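Long-range contact in putative branched-chain amino acid ABC transporter, periplasmic branched-chain amino acid-binding protein (Pseudomonas protegens Pf-5, PDB 4RU0), which probably captures branched-chain amino acids or related small solutes in the periplasm for delivery to an ABC transporter: residues 157-165 with 192-203. Residues are numbered along the deposited sequence; the frame is centred on the assembly and turned at random.
With P3G (3,6,9,12,15-pentaoxaheptadecane), chain C.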
loop_
_atom_site.group_PDB
_atom_site.type_symbol
_atom_site.label_atom_id
_atom_site.label_comp_id
_atom_site.label_asym_id
_atom_site.label_seq_id
_atom_site.Cartn_x
_atom_site.Cartn_y
_atom_site.Cartn_z
ATOM N N PHE A 157 7.406 0.737 4.053
ATOM C CA PHE A 157 7.634 -0.060 5.252
ATOM C C PHE A 157 8.462 0.681 6.301
ATOM O O PHE A 157 8.328 0.419 7.499
ATOM C CB PHE A 157 8.305 -1.379 4.878
ATOM C CG PHE A 157 7.451 -2.261 4.014
ATOM C CD1 PHE A 157 6.135 -2.535 4.367
ATOM C CD2 PHE A 157 7.951 -2.797 2.833
ATOM C CE1 PHE A 157 5.337 -3.345 3.565
ATOM C CE2 PHE A 157 7.159 -3.603 2.023
ATOM C CZ PHE A 157 5.850 -3.879 2.392
ATOM N N TYR A 158 9.302 1.617 5.868
ATOM C CA TYR A 158 10.049 2.429 6.828
ATOM C C TYR A 158 9.089 3.308 7.621
ATOM O O TYR A 158 9.135 3.332 8.849
ATOM C CB TYR A 158 11.107 3.292 6.135
ATOM C CG TYR A 158 12.407 2.571 5.863
ATOM C CD1 TYR A 158 12.437 1.196 5.670
ATOM C CD2 TYR A 158 13.611 3.264 5.801
ATOM C CE1 TYR A 158 13.627 0.534 5.414
ATOM C CE2 TYR A 158 14.807 2.610 5.548
ATOM C CZ TYR A 158 14.808 1.243 5.359
ATOM O OH TYR A 158 15.987 0.574 5.106
ATOM N N SER A 159 8.217 4.025 6.917
ATOM C CA SER A 159 7.208 4.846 7.580
ATOM C C SER A 159 6.263 4.002 8.426
ATOM O O SER A 159 5.828 4.432 9.485
ATOM C CB SER A 159 6.402 5.644 6.555
ATOM O OG SER A 159 7.220 6.562 5.862
ATOM N N GLU A 160 5.942 2.804 7.942
ATOM C CA GLU A 160 5.030 1.921 8.655
ATOM C C GLU A 160 5.589 1.590 10.032
ATOM O O GLU A 160 4.855 1.587 11.021
ATOM C CB GLU A 160 4.774 0.633 7.878
ATOM C CG GLU A 160 3.640 -0.196 8.468
ATOM C CD GLU A 160 3.574 -1.597 7.889
ATOM O OE1 GLU A 160 4.622 -2.112 7.435
ATOM O OE2 GLU A 160 2.474 -2.187 7.894
ATOM N N ALA A 161 6.891 1.330 10.089
ATOM C CA ALA A 161 7.566 1.074 11.352
ATOM C C ALA A 161 7.348 2.240 12.301
ATOM O O ALA A 161 6.971 2.043 13.456
ATOM C CB ALA A 161 9.052 0.834 11.130
ATOM N N SER A 162 7.565 3.454 11.803
ATOM C CA SER A 162 7.385 4.646 12.625
ATOM C C SER A 162 5.953 4.778 13.148
ATOM O O SER A 162 5.756 5.021 14.332
ATOM C CB SER A 162 7.770 5.898 11.845
ATOM O OG SER A 162 7.740 7.042 12.686
ATOM N N THR A 163 4.963 4.618 12.270
ATOM C CA THR A 163 3.560 4.694 12.690
ATOM C C THR A 163 3.220 3.595 13.696
ATOM O O THR A 163 2.460 3.822 14.639
ATOM C CB THR A 163 2.582 4.588 11.502
ATOM O OG1 THR A 163 2.632 3.270 10.947
ATOM C CG2 THR A 163 2.926 5.588 10.433
ATOM N N LEU A 164 3.776 2.404 13.485
ATOM C CA LEU A 164 3.597 1.298 14.418
ATOM C C LEU A 164 4.071 1.719 15.807
ATOM O O LEU A 164 3.350 1.561 16.790
ATOM C CB LEU A 164 4.355 0.050 13.940
ATOM C CG LEU A 164 4.298 -1.267 14.743
ATOM C CD1 LEU A 164 5.426 -1.360 15.768
ATOM C CD2 LEU A 164 2.928 -1.457 15.408
ATOM N N VAL A 165 5.276 2.275 15.877
ATOM C CA VAL A 165 5.847 2.726 17.142
ATOM C C VAL A 165 5.050 3.895 17.729
ATOM O O VAL A 165 4.815 3.962 18.936
ATOM C CB VAL A 165 7.329 3.126 16.964
ATOM C CG1 VAL A 165 7.818 3.947 18.144
ATOM C CG2 VAL A 165 8.196 1.881 16.771
ATOM N N TYR A 192 10.705 -8.407 2.086
ATOM C CA TYR A 192 9.524 -7.810 2.703
ATOM C C TYR A 192 9.609 -7.794 4.227
ATOM O O TYR A 192 9.260 -6.798 4.851
ATOM C CB TYR A 192 8.261 -8.553 2.256
ATOM C CG TYR A 192 7.114 -8.479 3.236
ATOM C CD1 TYR A 192 6.325 -7.337 3.331
ATOM C CD2 TYR A 192 6.809 -9.555 4.053
ATOM C CE1 TYR A 192 5.269 -7.273 4.223
ATOM C CE2 TYR A 192 5.758 -9.505 4.942
ATOM C CZ TYR A 192 4.992 -8.361 5.026
ATOM O OH TYR A 192 3.949 -8.316 5.918
ATOM N N GLY A 193 10.066 -8.893 4.819
ATOM C CA GLY A 193 10.098 -9.003 6.268
ATOM C C GLY A 193 11.291 -8.302 6.898
ATOM O O GLY A 193 11.218 -7.817 8.027
ATOM N N ARG A 194 12.392 -8.244 6.158
ATOM C CA ARG A 194 13.621 -7.641 6.651
ATOM C C ARG A 194 13.649 -6.113 6.501
ATOM O O ARG A 194 14.530 -5.458 7.064
ATOM C CB ARG A 194 14.830 -8.254 5.933
ATOM C CG ARG A 194 15.060 -9.738 6.210
ATOM C CD ARG A 194 16.221 -10.257 5.365
ATOM N NE ARG A 194 16.357 -11.709 5.431
ATOM C CZ ARG A 194 17.478 -12.371 5.148
ATOM N NH1 ARG A 194 18.575 -11.712 4.788
ATOM N NH2 ARG A 194 17.506 -13.696 5.236
ATOM N N GLU A 195 12.693 -5.551 5.759
ATOM C CA GLU A 195 12.702 -4.118 5.453
ATOM C C GLU A 195 12.647 -3.252 6.698
ATOM O O GLU A 195 13.221 -2.169 6.716
ATOM C CB GLU A 195 11.532 -3.730 4.531
ATOM C CG GLU A 195 11.861 -3.718 3.046
ATOM C CD GLU A 195 13.109 -2.907 2.712
ATOM O OE1 GLU A 195 13.051 -1.658 2.729
ATOM O OE2 GLU A 195 14.154 -3.527 2.424
ATOM N N THR A 196 11.965 -3.729 7.737
ATOM C CA THR A 196 11.763 -2.916 8.932
ATOM C C THR A 196 12.902 -3.045 9.939
ATOM O O THR A 196 12.846 -2.440 11.008
ATOM C CB THR A 196 10.433 -3.265 9.640
ATOM O OG1 THR A 196 10.296 -4.687 9.746
ATOM C CG2 THR A 196 9.254 -2.693 8.879
ATOM N N LEU A 197 13.932 -3.818 9.604
ATOM C CA LEU A 197 15.081 -3.986 10.502
ATOM C C LEU A 197 15.777 -2.660 10.794
ATOM O O LEU A 197 15.994 -2.307 11.953
ATOM C CB LEU A 197 16.087 -4.977 9.915
ATOM C CG LEU A 197 15.656 -6.440 9.987
ATOM C CD1 LEU A 197 16.597 -7.316 9.178
ATOM C CD2 LEU A 197 15.578 -6.920 11.435
ATOM N N GLY A 198 16.126 -1.931 9.740
ATOM C CA GLY A 198 16.737 -0.621 9.886
ATOM C C GLY A 198 15.963 0.359 10.753
ATOM O O GLY A 198 16.463 0.796 11.798
ATOM N N PRO A 199 14.736 0.709 10.335
ATOM C CA PRO A 199 13.986 1.736 11.071
ATOM C C PRO A 199 13.662 1.338 12.513
ATOM O O PRO A 199 13.703 2.196 13.400
ATOM C CB PRO A 199 12.703 1.900 10.241
ATOM C CG PRO A 199 12.595 0.665 9.432
ATOM C CD PRO A 199 14.000 0.217 9.157
ATOM N N LEU A 200 13.362 0.068 12.756
ATOM C CA LEU A 200 13.041 -0.366 14.116
ATOM C C LEU A 200 14.253 -0.259 15.028
ATOM O O LEU A 200 14.118 0.053 16.208
ATOM C CB LEU A 200 12.490 -1.793 14.120
ATOM C CG LEU A 200 11.018 -1.828 13.679
ATOM C CD1 LEU A 200 10.478 -3.246 13.596
ATOM C CD2 LEU A 200 10.165 -0.981 14.608
ATOM N N LYS A 201 15.440 -0.496 14.480
ATOM C CA LYS A 201 16.665 -0.363 15.256
ATOM C C LYS A 201 16.902 1.100 15.638
ATOM O O LYS A 201 17.258 1.406 16.781
ATOM C CB LYS A 201 17.859 -0.906 14.473
ATOM C CG LYS A 201 19.175 -0.784 15.217
ATOM C CD LYS A 201 20.333 -1.305 14.376
ATOM C CE LYS A 201 20.672 -0.344 13.258
ATOM N NZ LYS A 201 21.817 -0.829 12.443
ATOM N N LEU A 202 16.703 1.995 14.674
ATOM C CA LEU A 202 16.815 3.428 14.917
ATOM C C LEU A 202 15.821 3.902 15.985
ATOM O O LEU A 202 16.204 4.573 16.942
ATOM C CB LEU A 202 16.602 4.203 13.613
ATOM C CG LEU A 202 16.519 5.733 13.699
ATOM C CD1 LEU A 202 17.783 6.300 14.326
ATOM C CD2 LEU A 202 16.287 6.329 12.320
ATOM N N LEU A 203 14.550 3.541 15.819
ATOM C CA LEU A 203 13.507 3.926 16.766
ATOM C C LEU A 203 13.761 3.340 18.154
ATOM O O LEU A 203 13.427 3.958 19.166
ATOM C CB LEU A 203 12.131 3.492 16.247
ATOM C CG LEU A 203 11.711 4.174 14.936
ATOM C CD1 LEU A 203 10.640 3.375 14.187
ATOM C CD2 LEU A 203 11.239 5.598 15.189
HETATM O O3 P3G C . -2.150 -6.855 -4.580
HETATM C C7 P3G C . -1.013 -6.021 -4.439
HETATM C C8 P3G C . 0.240 -6.864 -4.585
HETATM O O4 P3G C . 1.299 -6.226 -3.886
HETATM C C9 P3G C . 2.136 -7.163 -3.234
HETATM C C10 P3G C . 2.432 -6.635 -1.849
HETATM O O5 P3G C . 3.711 -7.085 -1.443
HETATM C C11 P3G C . 3.672 -7.665 -0.155
HETATM C C12 P3G C . 4.974 -8.403 0.096
HETATM O O6 P3G C . 4.691 -9.721 0.528
HETATM C C13 P3G C . 5.824 -10.556 0.457
HETATM C C14 P3G C . 5.726 -11.403 -0.786
HETATM O O7 P3G C . 6.995 -11.974 -1.065
HETATM O O HOH W 1 15.891 -2.279 6.874
#
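Phe-157 presents its ring face to the edge of Tyr-192 in an offset edge-to-face pair, centroids 5.5 Å apart and planes at 76°. With chi1 at 154°, Tyr-192 swings its ring away from the backbone N, which lets its edge reach Phe-157 while one face receives O6 of the bound polyether in the ligand pocket. Shortening Tyr-192 to an alanine is likely to leave the Phe-157 face without its aromatic mate and the polyether without one wall of its pocket. Tyr-158 takes Pro-199 CD over one face, a CH-pi contact 4.0 Å from the ring centroid. Its hydroxyl, hydrogen-bonded to Lys-428 NZ, weakly meets a water that donates to Glu-195 O and accepts from Gly-198 N; Glu-195 OE1 is hydrogen-bonded to Thr-139 OG1. Ala-161 CB, small enough to admit the second helix, packs 3.9 Å from Pro-199 CB, and Val-165 CG2 closes the apolar seam 3.9 Å from Leu-203 CD1. Helical segments 157-165 and 197-203 cross at -36° in the alpha/beta periplasmic-binding fold, with strand 237-241 touching Leu-164 and Leu-200, strand 210-216 also meeting Leu-200, and helix 418-435 touching Ser-162, Pro-199 and Leu-203.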